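Local coordinates for protein alpha-glucosidase ([Eubacterium] rectale, PDB 6PNR) that acts as a sulfoquinovosidase of glycoside hydrolase family 31, probably releasing alpha-linked sulfoquinovose from sulfolipid-derived glycosides, at residues L242-Q247 against G255-T260; G358-T363 against F368-D373; E377-L380 against G386-A389; F516-R521 against P571-L576; N176-H181 against S196-Q201. One frame throughout, in Å; residues are numbered along the deposited sequence.

Contact 1 of 5, residues L242-Q247 against G255-T260; sequences LIIGVQ and GLLDKT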
# COMPACT_ATOMS: atom_id res chain seq x y z
N LEU A 242 3.94 -7.65 42.22
CA LEU A 242 4.43 -7.26 40.90
C LEU A 242 5.55 -8.19 40.44
O LEU A 242 6.35 -8.67 41.25
CB LEU A 242 4.95 -5.81 40.97
CG LEU A 242 5.40 -5.08 39.71
CD1 LEU A 242 4.24 -4.91 38.75
CD2 LEU A 242 5.98 -3.69 40.12
N ILE A 243 5.59 -8.43 39.13
CA ILE A 243 6.73 -9.06 38.47
C ILE A 243 7.56 -7.93 37.88
O ILE A 243 7.13 -7.29 36.91
CB ILE A 243 6.29 -10.04 37.37
CG1 ILE A 243 5.29 -11.09 37.91
CG2 ILE A 243 7.51 -10.71 36.73
CD1 ILE A 243 5.89 -12.04 38.89
N ILE A 244 8.74 -7.65 38.44
CA ILE A 244 9.52 -6.50 37.99
C ILE A 244 10.51 -6.92 36.91
O ILE A 244 11.28 -7.88 37.08
CB ILE A 244 10.23 -5.80 39.18
CG1 ILE A 244 11.10 -6.77 39.97
CG2 ILE A 244 9.19 -5.16 40.10
CD1 ILE A 244 12.14 -6.05 40.83
N GLY A 245 10.48 -6.21 35.79
CA GLY A 245 11.39 -6.49 34.70
C GLY A 245 12.59 -5.58 34.79
O GLY A 245 12.48 -4.38 34.54
N VAL A 246 13.73 -6.12 35.20
CA VAL A 246 14.96 -5.37 35.39
C VAL A 246 16.09 -6.14 34.72
O VAL A 246 15.94 -7.30 34.35
CB VAL A 246 15.29 -5.11 36.88
CG1 VAL A 246 14.15 -4.37 37.56
CG2 VAL A 246 15.60 -6.44 37.59
N GLN A 247 17.23 -5.48 34.57
CA GLN A 247 18.36 -6.05 33.85
C GLN A 247 19.64 -5.47 34.41
O GLN A 247 19.62 -4.52 35.20
CB GLN A 247 18.31 -5.75 32.34
CG GLN A 247 17.15 -6.36 31.56
CD GLN A 247 17.15 -5.91 30.11
OE1 GLN A 247 17.31 -6.72 29.20
NE2 GLN A 247 16.99 -4.61 29.88
N GLY A 255 19.88 -5.30 43.10
CA GLY A 255 19.81 -3.97 43.70
C GLY A 255 18.47 -3.29 43.46
O GLY A 255 17.92 -2.66 44.37
N LEU A 256 17.93 -3.41 42.25
CA LEU A 256 16.63 -2.81 41.95
C LEU A 256 15.50 -3.54 42.68
O LEU A 256 14.50 -2.92 43.07
CB LEU A 256 16.40 -2.81 40.44
CG LEU A 256 17.15 -1.68 39.71
CD1 LEU A 256 17.11 -1.86 38.21
CD2 LEU A 256 16.57 -0.35 40.10
N LEU A 257 15.64 -4.85 42.87
CA LEU A 257 14.71 -5.59 43.71
C LEU A 257 14.67 -5.01 45.12
O LEU A 257 13.59 -4.68 45.64
CB LEU A 257 15.11 -7.06 43.75
CG LEU A 257 14.33 -7.93 44.73
CD1 LEU A 257 12.84 -7.84 44.41
CD2 LEU A 257 14.84 -9.37 44.59
N ASP A 258 15.84 -4.86 45.74
CA ASP A 258 15.92 -4.25 47.06
C ASP A 258 15.29 -2.87 47.09
O ASP A 258 14.53 -2.54 48.01
CB ASP A 258 17.39 -4.19 47.51
CG ASP A 258 18.00 -5.58 47.67
OD1 ASP A 258 17.25 -6.53 47.98
OD2 ASP A 258 19.24 -5.71 47.50
N LYS A 259 15.58 -2.03 46.08
CA LYS A 259 14.99 -0.70 46.01
C LYS A 259 13.47 -0.78 45.94
O LYS A 259 12.75 -0.06 46.63
CB LYS A 259 15.54 0.06 44.79
CG LYS A 259 15.07 1.50 44.68
CD LYS A 259 15.62 2.15 43.41
CE LYS A 259 15.59 3.67 43.52
NZ LYS A 259 16.25 4.36 42.37
N THR A 260 12.96 -1.68 45.09
CA THR A 260 11.52 -1.83 44.96
C THR A 260 10.89 -2.23 46.29
O THR A 260 9.92 -1.61 46.75
CB THR A 260 11.22 -2.87 43.88
OG1 THR A 260 11.81 -2.41 42.65
CG2 THR A 260 9.71 -3.04 43.70
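Ile244 reaches from its strand into the flank of the helix that follows, where its side chain runs at about a right angle to that of Leu257. CG1 of Ile244 sits between the backbone N and the carbonyl carbon (chi1 55°), and the chain then extends, so that CD1 is the atom that arrives: it lies 3.9 Å from Leu257 CA and 4.1 Å from Leu257 CD1. The same methyl meets the hydroxyl end of Thr260, with CD1 of Ile244 4.1 Å from OG1. Two residues on, Val246 and Leu256 lie alongside one another, pointing opposite ways, Val246 CG1 resting 3.9 Å from Leu256 CD1. Thr260 OG1 turns back to its own helix and donates to Leu256 O at 2.8 Å; that carbonyl also takes the backbone N of Thr260, the two donors coming from opposite faces of its plane. The hydroxyl has a further partner in Tyr534 OH. Putting an alanine at Thr260 removes OG1 and CG2, which would probably leave Tyr534 OH without this mate and open a gap beside Ile244 CD1. In the family 31 TIM barrel this is the strand-to-helix half of a beta-alpha-beta unit: strand 242-245 pairs in parallel with strand 267-271, whose Val267 and Ile270 touch Thr260 and Val246, helix 250-262 covers the outside, and helix 538-568 packs on Leu242.

Contact 2 of 5, residues G358-T363 against F368-D373; sequences GVVDLT and FEWFKD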
# COMPACT_ATOMS: atom_id res chain seq x y z
N GLY A 358 20.24 -19.80 14.11
CA GLY A 358 19.60 -20.99 13.58
C GLY A 358 18.20 -21.16 14.13
O GLY A 358 17.89 -20.74 15.24
N VAL A 359 17.34 -21.76 13.32
CA VAL A 359 15.98 -22.11 13.72
C VAL A 359 15.98 -23.57 14.14
O VAL A 359 16.17 -24.46 13.30
CB VAL A 359 14.99 -21.86 12.58
CG1 VAL A 359 13.57 -22.32 12.97
CG2 VAL A 359 15.02 -20.40 12.17
N VAL A 360 15.77 -23.83 15.43
CA VAL A 360 15.69 -25.21 15.88
C VAL A 360 14.49 -25.85 15.20
O VAL A 360 13.36 -25.34 15.29
CB VAL A 360 15.59 -25.27 17.41
CG1 VAL A 360 15.34 -26.71 17.88
CG2 VAL A 360 16.85 -24.70 18.04
N ASP A 361 14.72 -26.97 14.50
CA ASP A 361 13.66 -27.60 13.72
C ASP A 361 12.72 -28.35 14.66
O ASP A 361 12.88 -29.55 14.92
CB ASP A 361 14.23 -28.52 12.64
CG ASP A 361 13.16 -29.06 11.71
OD1 ASP A 361 11.96 -28.82 11.98
OD2 ASP A 361 13.51 -29.71 10.70
N LEU A 362 11.70 -27.65 15.14
CA LEU A 362 10.77 -28.25 16.09
C LEU A 362 9.96 -29.39 15.48
O LEU A 362 9.28 -30.09 16.23
CB LEU A 362 9.84 -27.17 16.64
CG LEU A 362 10.52 -26.07 17.44
CD1 LEU A 362 9.50 -25.06 17.92
CD2 LEU A 362 11.29 -26.64 18.62
N THR A 363 9.99 -29.58 14.16
CA THR A 363 9.30 -30.70 13.54
C THR A 363 10.13 -31.98 13.55
O THR A 363 9.60 -33.06 13.28
CB THR A 363 8.91 -30.38 12.10
OG1 THR A 363 10.07 -30.42 11.26
CG2 THR A 363 8.28 -29.01 12.01
N PHE A 368 13.19 -31.49 18.85
CA PHE A 368 12.14 -31.07 19.78
C PHE A 368 12.46 -31.52 21.20
O PHE A 368 12.46 -30.70 22.14
CB PHE A 368 10.79 -31.63 19.29
CG PHE A 368 9.58 -31.18 20.09
CD1 PHE A 368 9.11 -31.94 21.15
CD2 PHE A 368 8.87 -30.05 19.73
CE1 PHE A 368 7.97 -31.55 21.86
CE2 PHE A 368 7.74 -29.64 20.45
CZ PHE A 368 7.28 -30.40 21.50
N GLU A 369 12.75 -32.81 21.39
CA GLU A 369 13.12 -33.31 22.71
C GLU A 369 14.39 -32.64 23.23
O GLU A 369 14.50 -32.32 24.42
CB GLU A 369 13.30 -34.83 22.66
CG GLU A 369 12.00 -35.57 22.45
CD GLU A 369 11.06 -35.37 23.61
OE1 GLU A 369 11.53 -35.44 24.77
OE2 GLU A 369 9.85 -35.14 23.37
N TRP A 370 15.36 -32.42 22.35
CA TRP A 370 16.58 -31.72 22.75
C TRP A 370 16.26 -30.34 23.32
O TRP A 370 16.79 -29.95 24.37
CB TRP A 370 17.52 -31.61 21.55
CG TRP A 370 18.79 -30.82 21.77
CD1 TRP A 370 19.89 -31.20 22.47
CD2 TRP A 370 19.10 -29.53 21.22
NE1 TRP A 370 20.86 -30.22 22.41
CE2 TRP A 370 20.40 -29.19 21.64
CE3 TRP A 370 18.40 -28.62 20.41
CZ2 TRP A 370 21.01 -27.98 21.29
CZ3 TRP A 370 19.01 -27.42 20.05
CH2 TRP A 370 20.31 -27.11 20.50
N PHE A 371 15.38 -29.59 22.65
CA PHE A 371 15.11 -28.24 23.13
C PHE A 371 14.30 -28.28 24.41
O PHE A 371 14.53 -27.47 25.33
CB PHE A 371 14.42 -27.40 22.06
CG PHE A 371 14.70 -25.91 22.19
CD1 PHE A 371 13.91 -25.11 22.98
CD2 PHE A 371 15.80 -25.35 21.57
CE1 PHE A 371 14.19 -23.75 23.13
CE2 PHE A 371 16.09 -23.99 21.71
CZ PHE A 371 15.28 -23.20 22.49
N LYS A 372 13.37 -29.22 24.51
CA LYS A 372 12.68 -29.47 25.77
C LYS A 372 13.69 -29.73 26.89
O LYS A 372 13.55 -29.19 27.99
CB LYS A 372 11.71 -30.64 25.60
CG LYS A 372 10.75 -30.83 26.75
CD LYS A 372 10.05 -32.19 26.70
CE LYS A 372 9.43 -32.48 25.34
NZ LYS A 372 8.67 -33.78 25.40
N ASP A 373 14.72 -30.53 26.61
CA ASP A 373 15.71 -30.82 27.65
C ASP A 373 16.54 -29.59 28.01
O ASP A 373 16.98 -29.45 29.15
CB ASP A 373 16.63 -31.96 27.20
CG ASP A 373 15.95 -33.33 27.27
OD1 ASP A 373 14.90 -33.47 27.93
OD2 ASP A 373 16.49 -34.28 26.67
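Val360 packing on Phe371 and Trp370 makes this a largely apolar contact between a chain leaving a strand and the helix just after it. It lies in the long connection of the TIM barrel between strands 314-319 and 386-389, where a small antiparallel sheet, including strand 356-359, precedes helix 365-380. Val360 carries the part of the contact nearer strand 356-359. Its CG2 comes to 3.7 Å from Phe371 CD2, the two side chains meeting at a slant, while the same methyl reaches the edge of the Trp370 ring, near its plane, 4.0 Å from CZ3. One branch thus fills the angle between two aromatic groups. CG1 of Val360, anti to the backbone N (chi1 174°), also rests against Phe371. Further along, where the chains come closest, Leu362 and Phe368 have CA atoms 4.8 Å apart; Leu362 O approaches Phe368 CD2 at 3.5 Å, and the leucine CD2 lies 4.3 Å from the same ring carbon. Asp361 faces the other way and shapes the turn: its OD1 accepts from Thr363 N at 3.0 Å, an Asx turn, and from Thr363 OG1 at 2.6 Å, both from one face of the carboxylate. Outside, Phe371 meets the rings of Trp419 and Trp291, and Trp370 NE1 bonds to Glu332. No hydrogen bond joins the segments; Asp361 and Lys372 (to Glu369, Glu425 and Glu429) find their partners within their own segments or outside. The junction thus coheres by shape and burial, not directional bonds: nearly all of it is carbon on carbon, with one carbonyl oxygen against the Phe368 ring.

Contact 3 of 5, residues E377-L380 against G386-A389; sequences EYTL and GWMA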
# COMPACT_ATOMS: atom_id res chain seq x y z
N GLU A 377 16.87 -28.50 31.81
CA GLU A 377 18.19 -28.51 32.42
C GLU A 377 18.65 -27.11 32.83
O GLU A 377 19.16 -26.92 33.93
CB GLU A 377 19.21 -29.14 31.46
CG GLU A 377 20.64 -29.22 32.01
CD GLU A 377 21.65 -29.83 31.03
OE1 GLU A 377 21.26 -30.15 29.89
OE2 GLU A 377 22.83 -30.00 31.40
N TYR A 378 18.48 -26.12 31.95
CA TYR A 378 19.12 -24.83 32.16
C TYR A 378 18.19 -23.73 32.64
O TYR A 378 18.67 -22.70 33.14
CB TYR A 378 19.81 -24.38 30.86
CG TYR A 378 20.90 -25.30 30.38
CD1 TYR A 378 22.07 -25.47 31.12
CD2 TYR A 378 20.78 -25.98 29.18
CE1 TYR A 378 23.09 -26.30 30.68
CE2 TYR A 378 21.80 -26.81 28.72
CZ TYR A 378 22.95 -26.97 29.48
OH TYR A 378 23.96 -27.79 29.03
N THR A 379 16.88 -23.90 32.50
CA THR A 379 15.93 -22.96 33.08
C THR A 379 15.33 -23.57 34.35
O THR A 379 15.68 -23.16 35.47
CB THR A 379 14.88 -22.56 32.03
OG1 THR A 379 15.50 -21.76 31.01
CG2 THR A 379 13.73 -21.76 32.66
N LEU A 380 14.45 -24.57 34.20
CA LEU A 380 13.87 -25.22 35.37
C LEU A 380 14.95 -25.82 36.28
O LEU A 380 14.83 -25.78 37.51
CB LEU A 380 12.89 -26.31 34.94
CG LEU A 380 11.64 -25.87 34.17
CD1 LEU A 380 11.08 -27.03 33.34
CD2 LEU A 380 10.60 -25.32 35.14
N GLY A 386 9.47 -19.26 36.09
CA GLY A 386 8.64 -18.74 35.02
C GLY A 386 9.54 -18.07 34.01
O GLY A 386 10.72 -17.82 34.28
N TRP A 387 8.99 -17.80 32.83
CA TRP A 387 9.82 -17.18 31.82
C TRP A 387 8.97 -16.64 30.67
O TRP A 387 7.85 -17.11 30.42
CB TRP A 387 10.88 -18.14 31.26
CG TRP A 387 10.35 -19.42 30.64
CD1 TRP A 387 10.05 -19.64 29.33
CD2 TRP A 387 10.13 -20.67 31.31
NE1 TRP A 387 9.64 -20.94 29.15
CE2 TRP A 387 9.69 -21.60 30.35
CE3 TRP A 387 10.27 -21.09 32.63
CZ2 TRP A 387 9.36 -22.91 30.67
CZ3 TRP A 387 9.95 -22.40 32.95
CH2 TRP A 387 9.50 -23.29 31.97
N MET A 388 9.52 -15.65 29.99
CA MET A 388 9.00 -15.25 28.69
C MET A 388 9.41 -16.30 27.67
O MET A 388 10.59 -16.63 27.55
CB MET A 388 9.55 -13.88 28.31
CG MET A 388 9.06 -13.38 26.94
SD MET A 388 9.61 -11.70 26.54
CE MET A 388 8.49 -10.72 27.53
N ALA A 389 8.43 -16.85 26.96
CA ALA A 389 8.68 -17.83 25.90
C ALA A 389 8.34 -17.14 24.58
O ALA A 389 7.19 -17.16 24.12
CB ALA A 389 7.86 -19.11 26.11
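Thr379 and Trp387 face each other across backbones that stay well apart, their CA atoms at 8.5 Å, with Leu380 and Gly386 similarly spaced at 8.3 Å. Residues 377-380 end helix 365-380 in a wider pi-type turn, whereas Gly386 opens strand 386-389 in a nearly fully stretched conformation. The space between is bridged by the indole. With CG of Trp387 lodged between the backbone N and the carbonyl carbon (chi1 58°), its six-membered ring is delivered to the helix end, where two aliphatic groups receive it differently. Thr379 CG2 stands 3.5 Å from Trp387 CE3, toward the rim of the ring, and Leu380 CD2 comes in at the edge, near the ring plane, 3.7 Å from CZ3. The leucine crosses the indole at about a right angle. This is the helix-to-strand return of a TIM-barrel beta-alpha-beta unit: strand 386-389 runs parallel between strands 314-319 and 437-439, with Trp387 directed to the surrounding helices. If an alanine stood in place of Trp387, Thr379 CG2 and Leu380 CD2 would probably be left facing a gap, and the side-chain carbonyl of Asn423 would lose the indole N-H that it accepts. Val427 of helix 408-429 and Val319 also touch the indole. The next residue, Met388, points elsewhere: it touches the bound aza-sugar inhibitor and forms part of its pocket, along with Trp455 and Tyr318.

Contact 4 of 5, residues F516-R521 against P571-L576; sequences FTPFMR and PVQRPL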
# COMPACT_ATOMS: atom_id res chain seq x y z
N PHE A 516 -6.10 -4.71 36.99
CA PHE A 516 -7.33 -5.45 36.71
C PHE A 516 -7.10 -6.49 35.62
O PHE A 516 -7.92 -6.63 34.71
CB PHE A 516 -8.46 -4.50 36.32
CG PHE A 516 -8.83 -3.52 37.40
CD1 PHE A 516 -9.62 -3.89 38.47
CD2 PHE A 516 -8.38 -2.20 37.32
CE1 PHE A 516 -9.97 -2.99 39.45
CE2 PHE A 516 -8.71 -1.28 38.31
CZ PHE A 516 -9.51 -1.68 39.38
N THR A 517 -5.97 -7.19 35.66
CA THR A 517 -5.66 -8.31 34.77
C THR A 517 -5.03 -9.40 35.63
O THR A 517 -4.72 -9.14 36.80
CB THR A 517 -4.70 -7.88 33.64
OG1 THR A 517 -3.39 -7.67 34.17
CG2 THR A 517 -5.19 -6.61 32.92
N PRO A 518 -4.84 -10.63 35.12
CA PRO A 518 -4.30 -11.70 35.99
C PRO A 518 -2.86 -11.53 36.46
O PRO A 518 -2.49 -12.20 37.43
CB PRO A 518 -4.43 -12.95 35.11
CG PRO A 518 -5.47 -12.62 34.10
CD PRO A 518 -5.30 -11.15 33.83
N PHE A 519 -2.04 -10.67 35.83
CA PHE A 519 -0.59 -10.80 35.95
C PHE A 519 0.06 -9.44 35.67
O PHE A 519 -0.01 -8.95 34.54
CB PHE A 519 -0.12 -11.86 34.95
CG PHE A 519 1.31 -12.33 35.10
CD1 PHE A 519 1.65 -13.32 36.02
CD2 PHE A 519 2.29 -11.88 34.22
CE1 PHE A 519 2.96 -13.79 36.11
CE2 PHE A 519 3.60 -12.34 34.31
CZ PHE A 519 3.93 -13.31 35.26
N MET A 520 0.67 -8.83 36.70
CA MET A 520 1.29 -7.50 36.61
C MET A 520 2.80 -7.62 36.37
O MET A 520 3.52 -8.09 37.26
CB MET A 520 1.05 -6.68 37.88
CG MET A 520 -0.37 -6.20 38.08
SD MET A 520 -0.51 -5.01 39.44
CE MET A 520 0.07 -3.48 38.65
N ARG A 521 3.27 -7.17 35.21
CA ARG A 521 4.68 -7.27 34.85
C ARG A 521 5.17 -6.00 34.16
O ARG A 521 4.52 -5.50 33.24
CB ARG A 521 4.93 -8.49 33.95
CG ARG A 521 6.39 -8.70 33.57
CD ARG A 521 6.55 -9.92 32.63
NE ARG A 521 5.65 -9.85 31.47
CZ ARG A 521 5.84 -9.04 30.43
NH1 ARG A 521 6.88 -8.22 30.42
NH2 ARG A 521 4.98 -9.05 29.41
N PRO A 571 -13.18 -16.34 29.54
CA PRO A 571 -11.94 -15.57 29.72
C PRO A 571 -12.03 -14.62 30.90
O PRO A 571 -13.12 -14.19 31.30
CB PRO A 571 -11.79 -14.81 28.40
CG PRO A 571 -13.21 -14.69 27.86
CD PRO A 571 -13.92 -15.95 28.32
N VAL A 572 -10.87 -14.28 31.46
CA VAL A 572 -10.84 -13.32 32.56
C VAL A 572 -11.35 -11.95 32.09
O VAL A 572 -12.13 -11.29 32.78
CB VAL A 572 -9.44 -13.23 33.17
CG1 VAL A 572 -9.39 -12.15 34.23
CG2 VAL A 572 -9.04 -14.58 33.77
N GLN A 573 -10.91 -11.51 30.92
CA GLN A 573 -11.33 -10.23 30.34
C GLN A 573 -12.34 -10.54 29.25
O GLN A 573 -11.99 -11.14 28.23
CB GLN A 573 -10.14 -9.45 29.79
CG GLN A 573 -9.11 -9.10 30.86
CD GLN A 573 -7.91 -8.33 30.31
OE1 GLN A 573 -6.79 -8.84 30.29
NE2 GLN A 573 -8.14 -7.09 29.89
N ARG A 574 -13.60 -10.14 29.47
CA ARG A 574 -14.76 -10.52 28.68
C ARG A 574 -15.37 -9.32 27.98
O ARG A 574 -15.39 -8.22 28.53
CB ARG A 574 -15.84 -11.16 29.58
CG ARG A 574 -15.27 -12.20 30.50
CD ARG A 574 -16.27 -12.74 31.51
NE ARG A 574 -15.59 -13.65 32.43
CZ ARG A 574 -16.19 -14.34 33.40
NH1 ARG A 574 -17.50 -14.23 33.58
NH2 ARG A 574 -15.47 -15.13 34.19
N PRO A 575 -15.91 -9.52 26.78
CA PRO A 575 -16.62 -8.42 26.12
C PRO A 575 -17.95 -8.17 26.80
O PRO A 575 -18.53 -9.06 27.43
CB PRO A 575 -16.80 -8.94 24.69
CG PRO A 575 -16.82 -10.41 24.82
CD PRO A 575 -15.91 -10.75 25.97
N LEU A 576 -18.42 -6.93 26.71
CA LEU A 576 -19.63 -6.59 27.44
C LEU A 576 -20.81 -7.48 27.04
O LEU A 576 -21.63 -7.84 27.89
CB LEU A 576 -19.96 -5.11 27.23
CG LEU A 576 -19.48 -4.12 28.28
CD1 LEU A 576 -17.95 -4.18 28.48
CD2 LEU A 576 -19.90 -2.71 27.88
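Gln573 holds CG anti to its carbonyl carbon (chi1 -61°) and runs on extended (chi2 179°), a course that carries its amide to Thr517. There OE1 of Gln573 lies 3.8 Å from Thr517 CG2, and the two side chains cross at an angle. Thr517 presents its methyl because OG1 occupies the site between the backbone N and the carbonyl carbon (chi1 72°), where it bonds to Ala514 O. The amide oxygen therefore meets carbon here, and no hydrogen bond spans the segments. Beside this pair, Pro518 and Val572 pass flank to flank, running in contrary senses. CG of the Pro518 ring rests 4.0 Å from Val572 CG1 and 4.1 Å from Val572 CG2, so that a single ring carbon sits against both methyls. On the far side, the 571-576 segment is braced by its own arginine: Arg574 NE donates to Pro571 O at 2.8 Å, nearly in line with the carbonyl, while NH2 forms a salt bridge to Glu564 and NH1 bonds to His579. The contact joins a loop of the TIM-barrel region, between helix 504-514 and strand 521-522, to strand 573-574 at the margin of the C-terminal antiparallel sheet. Neighbouring strand 593-595 lends Tyr593 to Thr517 and Gln573, and Phe595 to Val572; helix 538-568 packs Leu561 on Val572, and helix 469-481 sets Ala476 against Gln573.

Contact 5 of 5, residues N176-H181 against S196-Q201; sequences NKYYLH and SFHELQ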
# COMPACT_ATOMS: atom_id res chain seq x y z
N ASN A 176 -24.66 -14.71 15.14
CA ASN A 176 -25.61 -15.82 15.09
C ASN A 176 -25.29 -16.91 16.11
O ASN A 176 -25.93 -17.96 16.07
CB ASN A 176 -25.65 -16.43 13.68
CG ASN A 176 -26.15 -15.46 12.64
OD1 ASN A 176 -26.92 -14.54 12.95
ND2 ASN A 176 -25.72 -15.64 11.40
N LYS A 177 -24.29 -16.67 16.97
CA LYS A 177 -23.95 -17.57 18.08
C LYS A 177 -23.47 -18.93 17.57
O LYS A 177 -23.95 -19.99 18.00
CB LYS A 177 -25.12 -17.72 19.05
CG LYS A 177 -25.29 -16.51 19.96
CD LYS A 177 -26.41 -16.71 20.95
CE LYS A 177 -26.90 -15.38 21.48
NZ LYS A 177 -27.94 -15.54 22.53
N TYR A 178 -22.52 -18.89 16.65
CA TYR A 178 -21.70 -20.03 16.28
C TYR A 178 -20.26 -19.56 16.18
O TYR A 178 -19.98 -18.37 16.04
CB TYR A 178 -22.16 -20.67 14.95
CG TYR A 178 -21.92 -19.82 13.70
CD1 TYR A 178 -20.67 -19.80 13.08
CD2 TYR A 178 -22.94 -19.06 13.12
CE1 TYR A 178 -20.44 -19.04 11.95
CE2 TYR A 178 -22.71 -18.30 11.98
CZ TYR A 178 -21.46 -18.29 11.40
OH TYR A 178 -21.20 -17.54 10.27
N TYR A 179 -19.33 -20.51 16.28
CA TYR A 179 -17.96 -20.29 15.85
C TYR A 179 -17.67 -21.23 14.70
O TYR A 179 -18.27 -22.30 14.58
CB TYR A 179 -16.94 -20.50 16.99
CG TYR A 179 -16.53 -21.93 17.29
CD1 TYR A 179 -15.47 -22.54 16.62
CD2 TYR A 179 -17.18 -22.65 18.28
CE1 TYR A 179 -15.10 -23.84 16.92
CE2 TYR A 179 -16.81 -23.95 18.58
CZ TYR A 179 -15.78 -24.54 17.90
OH TYR A 179 -15.44 -25.84 18.21
N LEU A 180 -16.75 -20.81 13.84
CA LEU A 180 -16.33 -21.58 12.69
C LEU A 180 -14.81 -21.62 12.69
O LEU A 180 -14.16 -20.58 12.85
CB LEU A 180 -16.85 -20.97 11.37
CG LEU A 180 -16.55 -21.67 10.04
CD1 LEU A 180 -17.57 -21.24 9.00
CD2 LEU A 180 -15.15 -21.36 9.53
N HIS A 181 -14.25 -22.81 12.52
CA HIS A 181 -12.82 -23.02 12.48
C HIS A 181 -12.45 -23.71 11.18
O HIS A 181 -13.11 -24.67 10.77
CB HIS A 181 -12.35 -23.89 13.66
CG HIS A 181 -10.89 -24.20 13.61
ND1 HIS A 181 -9.93 -23.21 13.65
CD2 HIS A 181 -10.22 -25.37 13.49
CE1 HIS A 181 -8.73 -23.76 13.58
NE2 HIS A 181 -8.88 -25.07 13.48
N SER A 196 -23.62 -9.81 2.34
CA SER A 196 -24.43 -11.02 2.29
C SER A 196 -23.62 -12.29 2.50
O SER A 196 -24.19 -13.39 2.45
CB SER A 196 -25.20 -11.11 0.96
OG SER A 196 -24.33 -11.24 -0.15
N PHE A 197 -22.31 -12.18 2.75
CA PHE A 197 -21.49 -13.37 2.94
C PHE A 197 -20.14 -12.99 3.54
O PHE A 197 -19.62 -11.90 3.27
CB PHE A 197 -21.29 -14.15 1.63
CG PHE A 197 -20.60 -13.37 0.53
CD1 PHE A 197 -19.22 -13.37 0.42
CD2 PHE A 197 -21.35 -12.67 -0.41
CE1 PHE A 197 -18.58 -12.66 -0.60
CE2 PHE A 197 -20.72 -11.96 -1.43
CZ PHE A 197 -19.34 -11.96 -1.53
N HIS A 198 -19.61 -13.88 4.36
CA HIS A 198 -18.19 -13.92 4.67
C HIS A 198 -17.52 -14.83 3.66
O HIS A 198 -18.13 -15.78 3.17
CB HIS A 198 -17.93 -14.45 6.09
CG HIS A 198 -18.93 -14.00 7.11
ND1 HIS A 198 -19.31 -12.69 7.26
CD2 HIS A 198 -19.63 -14.70 8.04
CE1 HIS A 198 -20.19 -12.59 8.24
NE2 HIS A 198 -20.40 -13.80 8.73
N GLU A 199 -16.27 -14.54 3.34
CA GLU A 199 -15.52 -15.40 2.42
C GLU A 199 -14.17 -15.71 3.03
O GLU A 199 -13.40 -14.80 3.36
CB GLU A 199 -15.37 -14.76 1.03
CG GLU A 199 -14.58 -15.63 0.06
CD GLU A 199 -14.69 -15.16 -1.39
OE1 GLU A 199 -13.88 -14.30 -1.80
OE2 GLU A 199 -15.58 -15.65 -2.13
N LEU A 200 -13.88 -17.00 3.16
CA LEU A 200 -12.67 -17.49 3.81
C LEU A 200 -11.74 -18.03 2.74
O LEU A 200 -12.00 -19.11 2.18
CB LEU A 200 -13.01 -18.55 4.85
CG LEU A 200 -14.25 -18.27 5.72
CD1 LEU A 200 -14.49 -19.44 6.68
CD2 LEU A 200 -14.15 -16.94 6.49
N GLN A 201 -10.69 -17.28 2.42
CA GLN A 201 -9.70 -17.69 1.43
C GLN A 201 -8.60 -18.50 2.12
O GLN A 201 -8.03 -18.05 3.12
CB GLN A 201 -9.09 -16.48 0.72
CG GLN A 201 -8.01 -16.86 -0.28
CD GLN A 201 -7.30 -15.66 -0.91
OE1 GLN A 201 -6.32 -15.82 -1.65
NE2 GLN A 201 -7.80 -14.47 -0.65
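The His198 ring receives Tyr178 OH at its edge, in the ring plane, the two side chains arriving from opposite directions. The phenol oxygen lies 3.9 Å from His198 CD2 and 4.1 Å from its NE2, so the pair touches without a hydrogen bond; NE2 bonds instead to Glu112, which also packs against Tyr178. These residues face each other across a beta sandwich: strand 178-182 belongs to an eight-stranded antiparallel sheet, strand 197-202 to a six-stranded one, and in these two segments the layers meet through side chains. This agrees with the N-terminal region known in family 31 enzymes. CG of Tyr178 stands between the backbone N and the carbonyl carbon (chi1 69°), which lifts the ring off its strand toward the opposing sheet. Val106, from strand 101-107 next to 197-202, lies beside Tyr178 and Leu180, and Phe172 of strand 168-174 touches both Leu180 and Leu200. The other side of strand 197-202 is mixed: Phe197 packs on Tyr50 of the second subunit, while Glu199 forms salt bridges with Arg105 and Arg54 and a hydrogen bond with that same Tyr50, so one strand serves both interior and dimer contact. Leu180, with CG anti to its backbone N (chi1 -179°), and Leu200 meet end to end, Leu180 CD2 only 3.5 Å from Leu200 CD1, closer than usual for two methyls.

How the contacts relate
All five contacts are buried, none involves a cross-segment hydrogen bond, and they differ mainly in the parts they join. Contacts 1, 2 and 3 belong to the TIM barrel: contacts 1 and 3 pack helices on two strands of one parallel sheet, and contacts 2 and 3 share helix 365-380. Aliphatic groups dominate contact 1, whereas aromatic rings enter contacts 2 and 3. Contact 4 joins barrel to C-terminal sheet with mixed amide and proline packing, and it touches contact 1 through a probable hydrogen bond of 2.8 Å from Ile243 N to Met520 O. Contact 5 stands apart between two sheets, its centre about 46 Å from that of contact 1.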